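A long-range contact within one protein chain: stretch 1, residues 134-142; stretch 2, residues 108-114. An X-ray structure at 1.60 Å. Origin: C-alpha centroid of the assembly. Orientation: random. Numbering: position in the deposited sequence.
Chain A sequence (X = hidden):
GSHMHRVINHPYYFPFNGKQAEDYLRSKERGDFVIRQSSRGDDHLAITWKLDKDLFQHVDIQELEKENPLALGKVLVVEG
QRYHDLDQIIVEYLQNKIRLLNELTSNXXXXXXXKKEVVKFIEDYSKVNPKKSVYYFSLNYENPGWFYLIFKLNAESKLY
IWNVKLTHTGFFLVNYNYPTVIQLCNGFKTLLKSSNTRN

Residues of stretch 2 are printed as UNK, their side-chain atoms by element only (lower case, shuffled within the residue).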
ATOM      1  N   VAL A 134      -0.365   6.100 -23.104  1.00 21.32           N
ATOM      2  CA  VAL A 134      -1.125   5.134 -22.328  1.00 21.11           C
ATOM      3  C   VAL A 134      -0.447   4.951 -20.985  1.00 19.65           C
ATOM      4  O   VAL A 134       0.764   5.142 -20.862  1.00 19.20           O
ATOM      5  CB  VAL A 134      -1.266   3.782 -23.058  1.00 24.72           C
ATOM      6  CG1 VAL A 134       0.079   3.072 -23.139  1.00 23.39           C
ATOM      7  CG2 VAL A 134      -2.297   2.902 -22.371  1.00 28.27           C
ATOM      8  N   TYR A 135      -1.236   4.613 -19.972  1.00 19.97           N
ATOM      9  CA  TYR A 135      -0.683   4.264 -18.671  1.00 24.41           C
ATOM     10  C   TYR A 135      -1.619   3.351 -17.889  1.00 19.29           C
ATOM     11  O   TYR A 135      -2.844   3.461 -17.991  1.00 21.67           O
ATOM     12  CB  TYR A 135      -0.325   5.515 -17.853  1.00 24.81           C
ATOM     13  CG  TYR A 135      -1.493   6.347 -17.348  1.00 22.28           C
ATOM     14  CD1 TYR A 135      -1.963   6.201 -16.050  1.00 23.71           C
ATOM     15  CD2 TYR A 135      -2.089   7.311 -18.155  1.00 21.19           C
ATOM     16  CE1 TYR A 135      -3.015   6.975 -15.576  1.00 27.81           C
ATOM     17  CE2 TYR A 135      -3.143   8.090 -17.687  1.00 27.87           C
ATOM     18  CZ  TYR A 135      -3.596   7.914 -16.398  1.00 29.60           C
ATOM     19  OH  TYR A 135      -4.634   8.678 -15.923  1.00 30.01           O
ATOM     20  N   TYR A 136      -1.025   2.445 -17.119  1.00 18.77           N
ATOM     21  CA  TYR A 136      -1.767   1.523 -16.270  1.00 19.30           C
ATOM     22  C   TYR A 136      -1.114   1.409 -14.903  1.00 19.53           C
ATOM     23  O   TYR A 136       0.086   1.637 -14.767  1.00 17.63           O
ATOM     24  CB  TYR A 136      -1.828   0.145 -16.921  1.00 19.15           C
ATOM     25  CG  TYR A 136      -2.629   0.138 -18.195  1.00 22.91           C
ATOM     26  CD1 TYR A 136      -3.977   0.466 -18.186  1.00 26.30           C
ATOM     27  CD2 TYR A 136      -2.037  -0.190 -19.409  1.00 30.00           C
ATOM     28  CE1 TYR A 136      -4.720   0.467 -19.357  1.00 31.82           C
ATOM     29  CE2 TYR A 136      -2.769  -0.198 -20.579  1.00 32.12           C
ATOM     30  CZ  TYR A 136      -4.109   0.135 -20.549  1.00 31.98           C
ATOM     31  OH  TYR A 136      -4.840   0.131 -21.714  1.00 38.95           O
ATOM     32  N   PHE A 137      -1.918   1.072 -13.894  1.00 18.78           N
ATOM     33  CA  PHE A 137      -1.422   0.688 -12.579  1.00 16.50           C
ATOM     34  C   PHE A 137      -1.556  -0.819 -12.462  1.00 16.58           C
ATOM     35  O   PHE A 137      -2.492  -1.408 -13.011  1.00 17.20           O
ATOM     36  CB  PHE A 137      -2.257   1.346 -11.469  1.00 17.72           C
ATOM     37  CG  PHE A 137      -2.271   2.842 -11.518  1.00 16.04           C
ATOM     38  CD1 PHE A 137      -1.228   3.579 -10.982  1.00 18.53           C
ATOM     39  CD2 PHE A 137      -3.335   3.515 -12.093  1.00 21.34           C
ATOM     40  CE1 PHE A 137      -1.244   4.960 -11.022  1.00 21.19           C
ATOM     41  CE2 PHE A 137      -3.354   4.902 -12.138  1.00 20.73           C
ATOM     42  CZ  PHE A 137      -2.316   5.621 -11.601  1.00 18.25           C
ATOM     43  N   SER A 138      -0.614  -1.441 -11.759  1.00 15.88           N
ATOM     44  CA  SER A 138      -0.708  -2.859 -11.427  1.00 12.96           C
ATOM     45  C   SER A 138      -0.056  -3.142 -10.072  1.00 13.65           C
ATOM     46  O   SER A 138       0.686  -2.323  -9.537  1.00 17.42           O
ATOM     47  CB  SER A 138      -0.076  -3.710 -12.538  1.00 15.10           C
ATOM     48  OG  SER A 138       1.295  -3.405 -12.674  1.00 17.55           O
ATOM     49  N   LEU A 139      -0.354  -4.303  -9.489  1.00 12.96           N
ATOM     50  CA  LEU A 139       0.176  -4.623  -8.181  1.00 15.30           C
ATOM     51  C   LEU A 139       1.624  -5.076  -8.227  1.00 17.41           C
ATOM     52  O   LEU A 139       2.019  -5.853  -9.092  1.00 21.02           O
ATOM     53  CB  LEU A 139      -0.680  -5.698  -7.515  1.00 17.62           C
ATOM     54  CG  LEU A 139      -1.901  -5.171  -6.764  1.00 23.20           C
ATOM     55  CD1 LEU A 139      -2.861  -6.315  -6.435  1.00 30.16           C
ATOM     56  CD2 LEU A 139      -1.461  -4.457  -5.495  1.00 25.51           C
ATOM     57  N   ASN A 140       2.418  -4.566  -7.293  1.00 15.66           N
ATOM     58  CA  ASN A 140       3.786  -5.034  -7.106  1.00 15.39           C
ATOM     59  C   ASN A 140       3.742  -6.231  -6.169  1.00 18.15           C
ATOM     60  O   ASN A 140       3.609  -6.085  -4.957  1.00 17.69           O
ATOM     61  CB  ASN A 140       4.655  -3.916  -6.517  1.00 19.85           C
ATOM     62  CG  ASN A 140       6.146  -4.271  -6.487  1.00 17.38           C
ATOM     63  OD1 ASN A 140       6.526  -5.438  -6.306  1.00 18.79           O
ATOM     64  ND2 ASN A 140       6.995  -3.264  -6.665  1.00 18.43           N
ATOM     65  N   TYR A 141       3.861  -7.424  -6.738  1.00 19.34           N
ATOM     66  CA  TYR A 141       3.645  -8.625  -5.948  1.00 17.32           C
ATOM     67  C   TYR A 141       4.833  -8.987  -5.068  1.00 17.98           C
ATOM     68  O   TYR A 141       4.702  -9.773  -4.132  1.00 25.66           O
ATOM     69  CB  TYR A 141       3.242  -9.798  -6.845  1.00 19.80           C
ATOM     70  CG  TYR A 141       1.885  -9.621  -7.492  1.00 25.04           C
ATOM     71  CD1 TYR A 141       1.769  -9.125  -8.783  1.00 28.07           C
ATOM     72  CD2 TYR A 141       0.719  -9.932  -6.805  1.00 34.36           C
ATOM     73  CE1 TYR A 141       0.531  -8.951  -9.377  1.00 33.83           C
ATOM     74  CE2 TYR A 141      -0.525  -9.762  -7.387  1.00 36.21           C
ATOM     75  CZ  TYR A 141      -0.614  -9.270  -8.672  1.00 39.89           C
ATOM     76  OH  TYR A 141      -1.850  -9.095  -9.262  1.00 42.45           O
ATOM     77  N   GLU A 142       5.995  -8.419  -5.354  1.00 21.76           N
ATOM     78  CA  GLU A 142       7.180  -8.735  -4.566  1.00 26.02           C
ATOM     79  C   GLU A 142       7.428  -7.740  -3.440  1.00 26.45           C
ATOM     80  O   GLU A 142       8.233  -7.990  -2.545  1.00 26.32           O
ATOM     81  CB  GLU A 142       8.410  -8.851  -5.469  1.00 28.91           C
ATOM     82  CG  GLU A 142       8.374 -10.070  -6.397  1.00 39.75           C
ATOM     83  CD  GLU A 142       7.417  -9.886  -7.561  1.00 42.59           C
ATOM     84  OE1 GLU A 142       6.862 -10.893  -8.056  1.00 41.00           O
ATOM     85  OE2 GLU A 142       7.230  -8.727  -7.986  1.00 38.00           O
ATOM     86  N   UNK A 108     -10.502   1.855 -13.704  1.00 22.70           N
ATOM     87  CA  UNK A 108     -10.480   1.312 -15.061  1.00 22.30           C
ATOM     88  C   UNK A 108      -9.070   1.149 -15.602  1.00 23.34           C
ATOM     89  O   UNK A 108      -8.841   0.374 -16.539  1.00 26.05           O
ATOM     90  c   UNK A 108     -10.895   3.615 -16.116  1.00 38.07           C
ATOM     91  o   UNK A 108     -12.410   3.748 -17.954  1.00 48.58           O
ATOM     92  o   UNK A 108     -11.681   5.641 -17.096  1.00 61.35           O
ATOM     93  c   UNK A 108     -11.314   2.162 -16.025  1.00 32.55           C
ATOM     94  c   UNK A 108     -11.721   4.390 -17.128  1.00 53.06           C
ATOM     95  N   UNK A 109      -8.122   1.877 -15.022  1.00 24.05           N
ATOM     96  CA  UNK A 109      -6.741   1.767 -15.464  1.00 23.83           C
ATOM     97  C   UNK A 109      -5.911   0.801 -14.622  1.00 21.50           C
ATOM     98  O   UNK A 109      -4.695   0.703 -14.801  1.00 24.30           O
ATOM     99  c   UNK A 109      -5.838   5.251 -16.903  1.00 38.47           C
ATOM    100  c   UNK A 109      -6.080   3.143 -15.544  1.00 24.45           C
ATOM    101  c   UNK A 109      -6.540   6.207 -17.861  1.00 42.18           C
ATOM    102  c   UNK A 109      -6.721   4.056 -16.580  1.00 31.19           C
ATOM    103  n   UNK A 109      -7.785   6.777 -17.261  1.00 47.95           N
ATOM    104  N   UNK A 110      -6.557   0.072 -13.716  1.00 21.01           N
ATOM    105  CA  UNK A 110      -5.846  -0.960 -12.985  1.00 18.96           C
ATOM    106  C   UNK A 110      -5.814  -2.255 -13.783  1.00 18.86           C
ATOM    107  O   UNK A 110      -6.843  -2.732 -14.263  1.00 20.32           O
ATOM    108  c   UNK A 110      -6.274  -3.643 -10.951  1.00 19.62           C
ATOM    109  c   UNK A 110      -5.783  -2.350 -10.874  1.00 19.16           C
ATOM    110  c   UNK A 110      -6.465  -1.232 -11.607  1.00 19.24           C
ATOM    111  c   UNK A 110      -4.607  -2.117 -10.175  1.00 22.31           C
ATOM    112  c   UNK A 110      -5.632  -4.688 -10.297  1.00 22.52           C
ATOM    113  c   UNK A 110      -4.469  -4.440  -9.584  1.00 17.42           C
ATOM    114  c   UNK A 110      -3.955  -3.156  -9.527  1.00 20.78           C
ATOM    115  N   UNK A 111      -4.625  -2.822 -13.931  1.00 19.09           N
ATOM    116  CA  UNK A 111      -4.485  -4.097 -14.628  1.00 21.81           C
ATOM    117  C   UNK A 111      -4.112  -5.195 -13.657  1.00 20.74           C
ATOM    118  O   UNK A 111      -3.185  -5.050 -12.857  1.00 22.87           O
ATOM    119  c   UNK A 111      -3.424  -4.010 -15.718  1.00 22.21           C
ATOM    120  n   UNK A 111      -6.547  -3.711 -19.607  1.00 41.01           N
ATOM    121  c   UNK A 111      -5.031  -3.867 -17.626  1.00 27.62           C
ATOM    122  c   UNK A 111      -5.318  -3.179 -18.954  1.00 36.33           C
ATOM    123  c   UNK A 111      -3.845  -3.225 -16.935  1.00 22.69           C
ATOM    124  N   UNK A 112      -4.857  -6.288 -13.708  1.00 22.84           N
ATOM    125  CA  UNK A 112      -4.461  -7.457 -12.967  1.00 26.91           C
ATOM    126  C   UNK A 112      -3.372  -8.048 -13.839  1.00 28.62           C
ATOM    127  O   UNK A 112      -3.351  -7.831 -15.052  1.00 38.03           O
ATOM    128  c   UNK A 112      -5.628  -8.423 -12.807  1.00 32.65           C
ATOM    129  N   UNK A 113      -2.451  -8.771 -13.235  1.00 33.92           N
ATOM    130  CA  UNK A 113      -1.375  -9.331 -14.021  1.00 29.36           C
ATOM    131  C   UNK A 113      -0.046  -8.737 -13.621  1.00 22.49           C
ATOM    132  O   UNK A 113       0.022  -7.728 -12.914  1.00 20.51           O
ATOM    133  N   UNK A 114       1.017  -9.376 -14.087  1.00 20.36           N
ATOM    134  CA  UNK A 114       2.360  -9.090 -13.620  1.00 19.94           C
ATOM    135  C   UNK A 114       2.967  -7.913 -14.347  1.00 20.70           C
ATOM    136  O   UNK A 114       2.425  -7.436 -15.342  1.00 19.77           O
ATOM    137  c   UNK A 114       2.722 -11.542 -13.255  1.00 25.18           C
ATOM    138  c   UNK A 114       3.272 -10.273 -13.905  1.00 26.08           C
ATOM    139  o   UNK A 114       3.348 -10.460 -15.323  1.00 23.06           O
TER
HETATM  140  O   HOH W   1      -6.768   9.508 -17.435  1.00 39.74           O
HETATM  141  O   HOH W   2      -1.659  -6.386 -11.023  1.00 22.02           O
HETATM  142  O   HOH W   3      -7.279  -1.115 -21.152  1.00 43.90           O
HETATM  143  O   HOH W   4       2.001  -6.073 -11.814  1.00 20.31           O

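Position 108 carries five side-chain atoms: three carbons in a row, the third bearing two oxygens as a carboxylate. The CB points away from the strand of stretch 1 and the chain touches none of it. Two carbons leading to a carboxylate make Glu108.

Position 109 has four carbons in a row ending in a nitrogen. Its third carbon lies 3.5 Å from Tyr135 CZ, over one face of that ring, and water 1 joins the terminal nitrogen to Tyr135 OH. A long unbranched chain with an amine is lysine, Lys109. Its CD sits over the aromatic face in a CH-pi contact, while NZ reaches the water at 2.9 Å.

Position 110 shows one carbon followed by a six-carbon ring with no heteroatom, packed near Phe137, Ser138 and Leu139. That is Phe110. Its CZ comes within 3.9 Å of Leu139 CG, and its CB shares a sheet face with that of Phe137.

Position 111 again has four carbons in a row and a nitrogen, and the carbon next to the nitrogen lies over the Tyr136 ring. This is Lys111: CE is 3.7 Å from Tyr136 CE1, and NZ stands off-centre, 5.0 Å from the centroid of the Tyr136 ring, in a cation-pi contact. Water 3 links NZ to Tyr136 OH.

Position 112 has a single side-chain carbon pointing away, touching nothing on stretch 1: Ala112.

Position 113 has no side-chain atoms, so it is Gly113. At its phi of 115° and psi of 167°, a CB would jam against the preceding carbonyl oxygen; the backbone itself calls for glycine. Its own O approaches the Tyr141 ring edge, 3.8 Å from CE1 of Tyr141.

Position 114 has a carbon bearing one oxygen and one carbon, branched at CB: Thr114. It points away and caps the helix that follows.

The contact rests on a short parallel pairing. Phe137 uses both of its backbone polar atoms: its N donates to Lys109 O at 2.9 Å, and its O accepts from Lys111 N at 2.7 Å, both nearly straight. Beyond that the strands lean on water: water 2 gathers Lys111 O, Gly113 O and Leu139 N, and water 4 joins Gly113 O to Ser138 OG and Leu139 O. The rule for a designer is economical: two firm backbone bonds fix the register, each lysine lays its methylenes on a tyrosine and reaches its hydroxyl through one water, and ordered waters continue the pairing where the backbones part.

Stretch 2 (108-114) EKFKAGT
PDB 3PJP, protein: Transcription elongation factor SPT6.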